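Local atomic coordinates of KmHsv2 (Kluyveromyces marxianus, PDB entry 3VU4), a protein that probably binds phosphoinositides on membranes, as a seven-bladed beta-propeller of the PROPPIN family related to the autophagy protein Atg18. Residues Y152-E155 against I161-T164; V201-N204 against M209-T212; S95-D100 against S122-G127. One frame throughout, in Å; residues are numbered along the deposited sequence.

Contact 1. Residues Y152-E155 against I161-T164; sequences YSNE and IHIT
His162 reaches from Tyr152 at its CB to Asn154 at its NE2. Its CB sits over one face of the Tyr152 ring, toward the rim, 3.5 Å from Tyr152 CZ, a CH-pi contact on the hydroxyl-bearing half of the phenol. With CG beside the backbone N (chi1 -63°), the imidazole is carried on past the phenol: His162 CG lies 3.9 Å from Tyr152 CE2. The two ring planes are nearly parallel, 17° apart, but slid so far that they barely overlap, with ring centroids 5.2 Å apart. His162 CD2 is 3.8 Å from Asn154 CB, and at the tip His162 NE2 accepts a hydrogen bond from Asn154 ND2 at 2.9 Å, the donor standing somewhat out of the imidazole plane. The amide is fixed at its other end as well, because Asn154 OD1 takes the backbone N-H groups of Phe156 and Asn157 in the following turn. Thr164 CG2 meets the edge of the phenol, 4.0 Å from Tyr152 CE1, while Ile137 and Phe139 of the preceding sheet also touch the tyrosine. Beneath these side chains, Tyr152 and His162 exchange two backbone hydrogen bonds as an antiparallel hydrogen-bonded pair; Ser153 and Ile161 follow as a non-hydrogen-bonded pair. This is a beta hairpin formed by the second and third strands of a propeller blade.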
loop_
_atom_site.group_PDB
_atom_site.type_symbol
_atom_site.label_atom_id
_atom_site.label_comp_id
_atom_site.label_asym_id
_atom_site.label_seq_id
_atom_site.Cartn_x
_atom_site.Cartn_y
_atom_site.Cartn_z
ATOM N N TYR A 152 10.371 9.438 1.058
ATOM C CA TYR A 152 10.935 9.282 -0.274
ATOM C C TYR A 152 12.387 8.829 -0.280
ATOM O O TYR A 152 13.155 9.115 0.626
ATOM C CB TYR A 152 10.793 10.576 -1.085
ATOM C CG TYR A 152 11.483 11.782 -0.496
ATOM C CD1 TYR A 152 10.839 12.595 0.440
ATOM C CD2 TYR A 152 12.785 12.109 -0.869
ATOM C CE1 TYR A 152 11.478 13.701 0.984
ATOM C CE2 TYR A 152 13.431 13.213 -0.334
ATOM C CZ TYR A 152 12.775 14.004 0.594
ATOM O OH TYR A 152 13.427 15.085 1.142
ATOM N N SER A 153 12.730 8.098 -1.326
ATOM C CA SER A 153 14.063 7.554 -1.553
ATOM C C SER A 153 15.049 8.708 -1.804
ATOM O O SER A 153 14.702 9.689 -2.469
ATOM C CB SER A 153 13.992 6.647 -2.795
ATOM O OG SER A 153 15.097 5.777 -2.907
ATOM N N ASN A 154 16.266 8.612 -1.270
ATOM C CA ASN A 154 17.242 9.670 -1.522
ATOM C C ASN A 154 17.699 9.534 -2.972
ATOM O O ASN A 154 17.793 8.427 -3.498
ATOM C CB ASN A 154 18.448 9.572 -0.585
ATOM C CG ASN A 154 19.525 10.613 -0.913
ATOM O OD1 ASN A 154 20.543 10.312 -1.554
ATOM N ND2 ASN A 154 19.290 11.851 -0.486
ATOM N N GLU A 155 17.991 10.659 -3.612
ATOM C CA GLU A 155 18.406 10.655 -5.010
ATOM C C GLU A 155 19.745 9.988 -5.320
ATOM O O GLU A 155 19.908 9.415 -6.397
ATOM C CB GLU A 155 18.407 12.087 -5.524
ATOM C CG GLU A 155 18.990 12.281 -6.902
ATOM C CD GLU A 155 19.073 13.748 -7.261
ATOM O OE1 GLU A 155 19.500 14.536 -6.387
ATOM O OE2 GLU A 155 18.716 14.110 -8.403
ATOM N N ILE A 161 16.138 6.710 2.991
ATOM C CA ILE A 161 14.872 7.424 2.874
ATOM C C ILE A 161 14.802 8.656 3.765
ATOM O O ILE A 161 15.497 8.758 4.773
ATOM C CB ILE A 161 13.646 6.537 3.192
ATOM C CG1 ILE A 161 13.758 5.939 4.595
ATOM C CG2 ILE A 161 13.501 5.475 2.141
ATOM C CD1 ILE A 161 12.515 5.180 5.022
ATOM N N HIS A 162 13.952 9.593 3.364
ATOM C CA HIS A 162 13.742 10.845 4.075
ATOM C C HIS A 162 12.263 10.897 4.446
ATOM O O HIS A 162 11.405 10.613 3.613
ATOM C CB HIS A 162 14.075 12.034 3.161
ATOM C CG HIS A 162 15.506 12.085 2.723
ATOM N ND1 HIS A 162 16.459 12.837 3.378
ATOM C CD2 HIS A 162 16.155 11.452 1.717
ATOM C CE1 HIS A 162 17.632 12.664 2.793
ATOM N NE2 HIS A 162 17.475 11.828 1.783
ATOM N N ILE A 163 11.967 11.245 5.696
ATOM C CA ILE A 163 10.583 11.345 6.154
ATOM C C ILE A 163 10.311 12.812 6.465
ATOM O O ILE A 163 11.058 13.446 7.212
ATOM C CB ILE A 163 10.343 10.518 7.443
ATOM C CG1 ILE A 163 10.690 9.052 7.193
ATOM C CG2 ILE A 163 8.885 10.667 7.900
ATOM C CD1 ILE A 163 10.599 8.192 8.434
ATOM N N THR A 164 9.251 13.362 5.895
ATOM C CA THR A 164 8.947 14.759 6.154
ATOM C C THR A 164 7.462 14.998 6.350
ATOM O O THR A 164 6.633 14.384 5.683
ATOM C CB THR A 164 9.476 15.672 5.013
ATOM O OG1 THR A 164 9.113 17.029 5.288
ATOM C CG2 THR A 164 8.898 15.268 3.674
#

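Contact 2. Residues V201-N204 against M209-T212; sequences VRLN and MVAT
Asn204 and Met209 close the end of a beta hairpin that joins the first two strands of a four-stranded propeller blade. Asn204 N donates to Met209 O at 3.1 Å, and its side chain folds back so that OD1 receives Met209 N at 3.0 Å. That N-H comes from above the amide plane, at 46° to it. The torsion that brings OD1 there sets CG between the backbone N and carbonyl carbon (chi1 62°). Farther along, Arg202 and Ala211 form a hydrogen-bonded pair, flanked by the non-hydrogen-bonded pairs Leu203-Val210 and Val201-Thr212. On the face of these flanking pairs, Leu203 CD2 rests 3.9 Å from Val210 CB, and Val201 CG1 lies 3.8 Å from Thr212 CG2.

The next shell fixes the polar groups. Trp248 of the following sheet gives its NE1 hydrogen to Arg202 O, which therefore holds two donors, and its side chain also packs on Asn204, Met209 and Ala211. Glu144 of the preceding sheet accepts from Leu203 N, and His194 NE2 is hydrogen-bonded to Thr212 OG1. Arg202 bends at chi2, its NH2 making a salt bridge with Asp245, while NH1 reaches back to Val201 O at 2.9 Å.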
loop_
_atom_site.group_PDB
_atom_site.type_symbol
_atom_site.label_atom_id
_atom_site.label_comp_id
_atom_site.label_asym_id
_atom_site.label_seq_id
_atom_site.Cartn_x
_atom_site.Cartn_y
_atom_site.Cartn_z
ATOM N N VAL A 201 8.446 1.222 0.258
ATOM C CA VAL A 201 8.301 1.607 1.659
ATOM C C VAL A 201 6.819 1.677 1.978
ATOM O O VAL A 201 6.006 1.985 1.113
ATOM C CB VAL A 201 8.989 2.963 1.989
ATOM C CG1 VAL A 201 10.483 2.875 1.667
ATOM C CG2 VAL A 201 8.328 4.090 1.253
ATOM N N ARG A 202 6.463 1.371 3.219
ATOM C CA ARG A 202 5.062 1.375 3.604
ATOM C C ARG A 202 4.801 1.946 4.991
ATOM O O ARG A 202 5.379 1.496 5.988
ATOM C CB ARG A 202 4.518 -0.053 3.531
ATOM C CG ARG A 202 4.475 -0.639 2.122
ATOM C CD ARG A 202 3.278 -0.099 1.344
ATOM N NE ARG A 202 3.128 -0.748 0.044
ATOM C CZ ARG A 202 3.845 -0.460 -1.038
ATOM N NH1 ARG A 202 4.775 0.484 -1.007
ATOM N NH2 ARG A 202 3.644 -1.135 -2.158
ATOM N N LEU A 203 3.918 2.941 5.038
ATOM C CA LEU A 203 3.522 3.585 6.280
ATOM C C LEU A 203 2.358 2.812 6.888
ATOM O O LEU A 203 1.518 2.278 6.160
ATOM C CB LEU A 203 3.074 5.021 6.015
ATOM C CG LEU A 203 4.145 6.046 5.639
ATOM C CD1 LEU A 203 3.480 7.339 5.191
ATOM C CD2 LEU A 203 5.064 6.295 6.826
ATOM N N ASN A 204 2.316 2.732 8.218
ATOM C CA ASN A 204 1.207 2.056 8.875
ATOM C C ASN A 204 0.064 3.074 8.992
ATOM O O ASN A 204 0.254 4.260 8.712
ATOM C CB ASN A 204 1.634 1.479 10.243
ATOM C CG ASN A 204 2.086 2.546 11.246
ATOM O OD1 ASN A 204 2.329 3.705 10.899
ATOM N ND2 ASN A 204 2.221 2.134 12.506
ATOM N N MET A 209 4.984 4.547 11.998
ATOM C CA MET A 209 6.005 3.567 11.628
ATOM C C MET A 209 6.061 3.404 10.115
ATOM O O MET A 209 5.072 3.638 9.413
ATOM C CB MET A 209 5.727 2.205 12.276
ATOM C CG MET A 209 5.919 2.179 13.787
ATOM S SD MET A 209 5.813 0.509 14.478
ATOM C CE MET A 209 4.015 0.095 14.195
ATOM N N VAL A 210 7.221 3.022 9.604
ATOM C CA VAL A 210 7.360 2.812 8.170
ATOM C C VAL A 210 8.134 1.520 7.935
ATOM O O VAL A 210 9.185 1.310 8.532
ATOM C CB VAL A 210 8.084 3.988 7.488
ATOM C CG1 VAL A 210 9.479 4.172 8.076
ATOM C CG2 VAL A 210 8.147 3.748 5.995
ATOM N N ALA A 211 7.597 0.642 7.089
ATOM C CA ALA A 211 8.261 -0.627 6.795
ATOM C C ALA A 211 9.007 -0.510 5.472
ATOM O O ALA A 211 8.494 0.071 4.504
ATOM C CB ALA A 211 7.233 -1.758 6.723
ATOM N N THR A 212 10.220 -1.046 5.431
ATOM C CA THR A 212 11.024 -0.986 4.214
ATOM C C THR A 212 11.608 -2.340 3.848
ATOM O O THR A 212 11.729 -3.242 4.677
ATOM C CB THR A 212 12.209 0.017 4.348
ATOM O OG1 THR A 212 13.197 -0.511 5.244
ATOM C CG2 THR A 212 11.723 1.349 4.884
#

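Contact 3. Residues S95-D100 against S122-G127; sequences SRIKVD and SVFKFG
Phe124 and Ile97 carry most of this contact, a purely apolar meeting of two neighbouring blades of the beta-propeller. Strand 92-98 is the last of its four-stranded sheet and strand 120-125 the third of the next. The two backbones stay well apart, the CA atoms of Ile97 and Phe124 being 8.5 Å from each other, and side chains fill the distance between them. Ile97 CG2 stands over the centre of the Phe124 ring, 3.5 Å from the ring centroid and only 14° off its normal, a CH-pi contact in which the methyl covers one face. Because CG2 of Ile97 is turned anti to its own backbone nitrogen (chi1 -62° for CG1), this branch points at the ring, while the other branch runs alongside it to bring Ile97 CD1 4.2 Å from Phe124 CB. The two side chains pass each other in opposite directions. A leucine in place of Phe124 would probably leave the Ile97 methyl without an aromatic face to rest on and open a gap between the sheets. Around this core, Ile113 and Tyr117 of strand 112-117 touch Ile97 and Val99 respectively, so that the next sheet meets this edge through two of its strands. A sulfate ion, probably from the crystallisation liquor, lies about 4 Å from the side chain of Phe124. Val99 adds a lighter touch at the far end of the ring, where its CG1 approaches Phe124 CZ obliquely at 4.4 Å.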
loop_
_atom_site.group_PDB
_atom_site.type_symbol
_atom_site.label_atom_id
_atom_site.label_comp_id
_atom_site.label_asym_id
_atom_site.label_seq_id
_atom_site.Cartn_x
_atom_site.Cartn_y
_atom_site.Cartn_z
ATOM N N SER A 95 -10.098 20.453 -12.386
ATOM C CA SER A 95 -8.724 20.934 -12.432
ATOM C C SER A 95 -7.813 20.063 -13.294
ATOM O O SER A 95 -8.091 18.890 -13.537
ATOM C CB SER A 95 -8.148 21.004 -11.019
ATOM O OG SER A 95 -6.800 21.432 -11.056
ATOM N N ARG A 96 -6.726 20.665 -13.758
ATOM C CA ARG A 96 -5.726 19.992 -14.574
ATOM C C ARG A 96 -4.403 20.422 -13.963
ATOM O O ARG A 96 -4.263 21.568 -13.536
ATOM C CB ARG A 96 -5.771 20.481 -16.019
ATOM C CG ARG A 96 -6.198 19.466 -17.072
ATOM C CD ARG A 96 -5.828 20.001 -18.464
ATOM N NE ARG A 96 -6.235 21.400 -18.620
ATOM C CZ ARG A 96 -5.745 22.241 -19.529
ATOM N NH1 ARG A 96 -4.814 21.838 -20.385
ATOM N NH2 ARG A 96 -6.188 23.492 -19.582
ATOM N N ILE A 97 -3.442 19.508 -13.903
ATOM C CA ILE A 97 -2.128 19.821 -13.361
ATOM C C ILE A 97 -1.131 19.135 -14.275
ATOM O O ILE A 97 -1.282 17.954 -14.584
ATOM C CB ILE A 97 -1.973 19.298 -11.919
ATOM C CG1 ILE A 97 -2.998 19.976 -11.010
ATOM C CG2 ILE A 97 -0.573 19.577 -11.414
ATOM C CD1 ILE A 97 -3.063 19.388 -9.612
ATOM N N LYS A 98 -0.122 19.871 -14.726
ATOM C CA LYS A 98 0.858 19.296 -15.636
ATOM C C LYS A 98 2.265 19.297 -15.080
ATOM O O LYS A 98 2.678 20.230 -14.397
ATOM C CB LYS A 98 0.859 20.052 -16.962
ATOM C CG LYS A 98 1.727 19.396 -18.021
ATOM C CD LYS A 98 2.131 20.379 -19.106
ATOM C CE LYS A 98 2.792 19.663 -20.272
ATOM N NZ LYS A 98 1.819 18.810 -21.019
ATOM N N VAL A 99 3.005 18.241 -15.388
ATOM C CA VAL A 99 4.377 18.125 -14.928
ATOM C C VAL A 99 5.290 17.921 -16.134
ATOM O O VAL A 99 4.816 17.627 -17.229
ATOM C CB VAL A 99 4.518 16.974 -13.916
ATOM C CG1 VAL A 99 3.764 17.323 -12.652
ATOM C CG2 VAL A 99 3.969 15.690 -14.508
ATOM N N ASP A 100 6.593 18.083 -15.932
ATOM C CA ASP A 100 7.559 17.968 -17.019
ATOM C C ASP A 100 7.853 16.577 -17.567
ATOM O O ASP A 100 8.357 16.450 -18.681
ATOM C CB ASP A 100 8.875 18.631 -16.609
ATOM C CG ASP A 100 8.683 20.074 -16.198
ATOM O OD1 ASP A 100 8.030 20.825 -16.965
ATOM O OD2 ASP A 100 9.181 20.453 -15.113
ATOM N N SER A 122 6.390 16.661 -6.640
ATOM C CA SER A 122 5.759 17.977 -6.523
ATOM C C SER A 122 4.477 17.900 -5.719
ATOM O O SER A 122 3.655 17.007 -5.913
ATOM C CB SER A 122 5.450 18.570 -7.904
ATOM O OG SER A 122 6.630 18.997 -8.562
ATOM N N VAL A 123 4.304 18.839 -4.806
ATOM C CA VAL A 123 3.099 18.842 -4.004
ATOM C C VAL A 123 2.279 20.066 -4.378
ATOM O O VAL A 123 2.724 21.196 -4.203
ATOM C CB VAL A 123 3.425 18.882 -2.490
ATOM C CG1 VAL A 123 2.178 18.563 -1.688
ATOM C CG2 VAL A 123 4.531 17.890 -2.163
ATOM N N PHE A 124 1.093 19.838 -4.925
ATOM C CA PHE A 124 0.206 20.929 -5.290
ATOM C C PHE A 124 -0.874 21.002 -4.215
ATOM O O PHE A 124 -0.979 20.109 -3.373
ATOM C CB PHE A 124 -0.432 20.675 -6.659
ATOM C CG PHE A 124 0.555 20.601 -7.787
ATOM C CD1 PHE A 124 1.396 19.501 -7.924
ATOM C CD2 PHE A 124 0.663 21.642 -8.701
ATOM C CE1 PHE A 124 2.331 19.441 -8.960
ATOM C CE2 PHE A 124 1.597 21.589 -9.741
ATOM C CZ PHE A 124 2.430 20.489 -9.868
ATOM N N LYS A 125 -1.670 22.067 -4.233
ATOM C CA LYS A 125 -2.735 22.214 -3.253
ATOM C C LYS A 125 -4.001 21.592 -3.793
ATOM O O LYS A 125 -4.309 21.737 -4.973
ATOM C CB LYS A 125 -3.008 23.687 -2.955
ATOM C CG LYS A 125 -4.231 23.882 -2.065
ATOM C CD LYS A 125 -4.611 25.342 -1.873
ATOM C CE LYS A 125 -5.837 25.438 -0.971
ATOM N NZ LYS A 125 -6.269 26.834 -0.710
ATOM N N PHE A 126 -4.737 20.891 -2.943
ATOM C CA PHE A 126 -5.980 20.304 -3.404
ATOM C C PHE A 126 -7.054 21.365 -3.196
ATOM O O PHE A 126 -7.752 21.387 -2.183
ATOM C CB PHE A 126 -6.321 19.027 -2.634
ATOM C CG PHE A 126 -7.318 18.147 -3.346
ATOM C CD1 PHE A 126 -8.608 18.602 -3.608
ATOM C CD2 PHE A 126 -6.959 16.875 -3.778
ATOM C CE1 PHE A 126 -9.522 17.805 -4.285
ATOM C CE2 PHE A 126 -7.866 16.071 -4.456
ATOM C CZ PHE A 126 -9.149 16.536 -4.710
ATOM N N GLY A 127 -7.151 22.255 -4.176
ATOM C CA GLY A 127 -8.103 23.347 -4.138
ATOM C C GLY A 127 -7.489 24.536 -4.860
ATOM O O GLY A 127 -6.296 24.519 -5.185
#

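Along the chain the order is contact 3, contact 1, contact 2, one after another without interleaving, and together they involve four successive sheets of the seven-bladed propeller. Contact 3 bridges the second and third sheets; contacts 1 and 2 are hairpins inside the fourth and fifth. The hairpins are neighbours, with centres 12 Å apart, and pack directly: Ile161 CD1 lies 3.9 Å from Thr212 CG2, and Ile161 CG2 lies 4.0 Å from Val201 CG1. Contact 3 stands apart, its centre 21 Å from that of contact 1 and 25 Å from that of contact 2, with no touch to either. In these examples neighbouring blades meet through apolar side chains, joined around contact 2 by polar bonds as well.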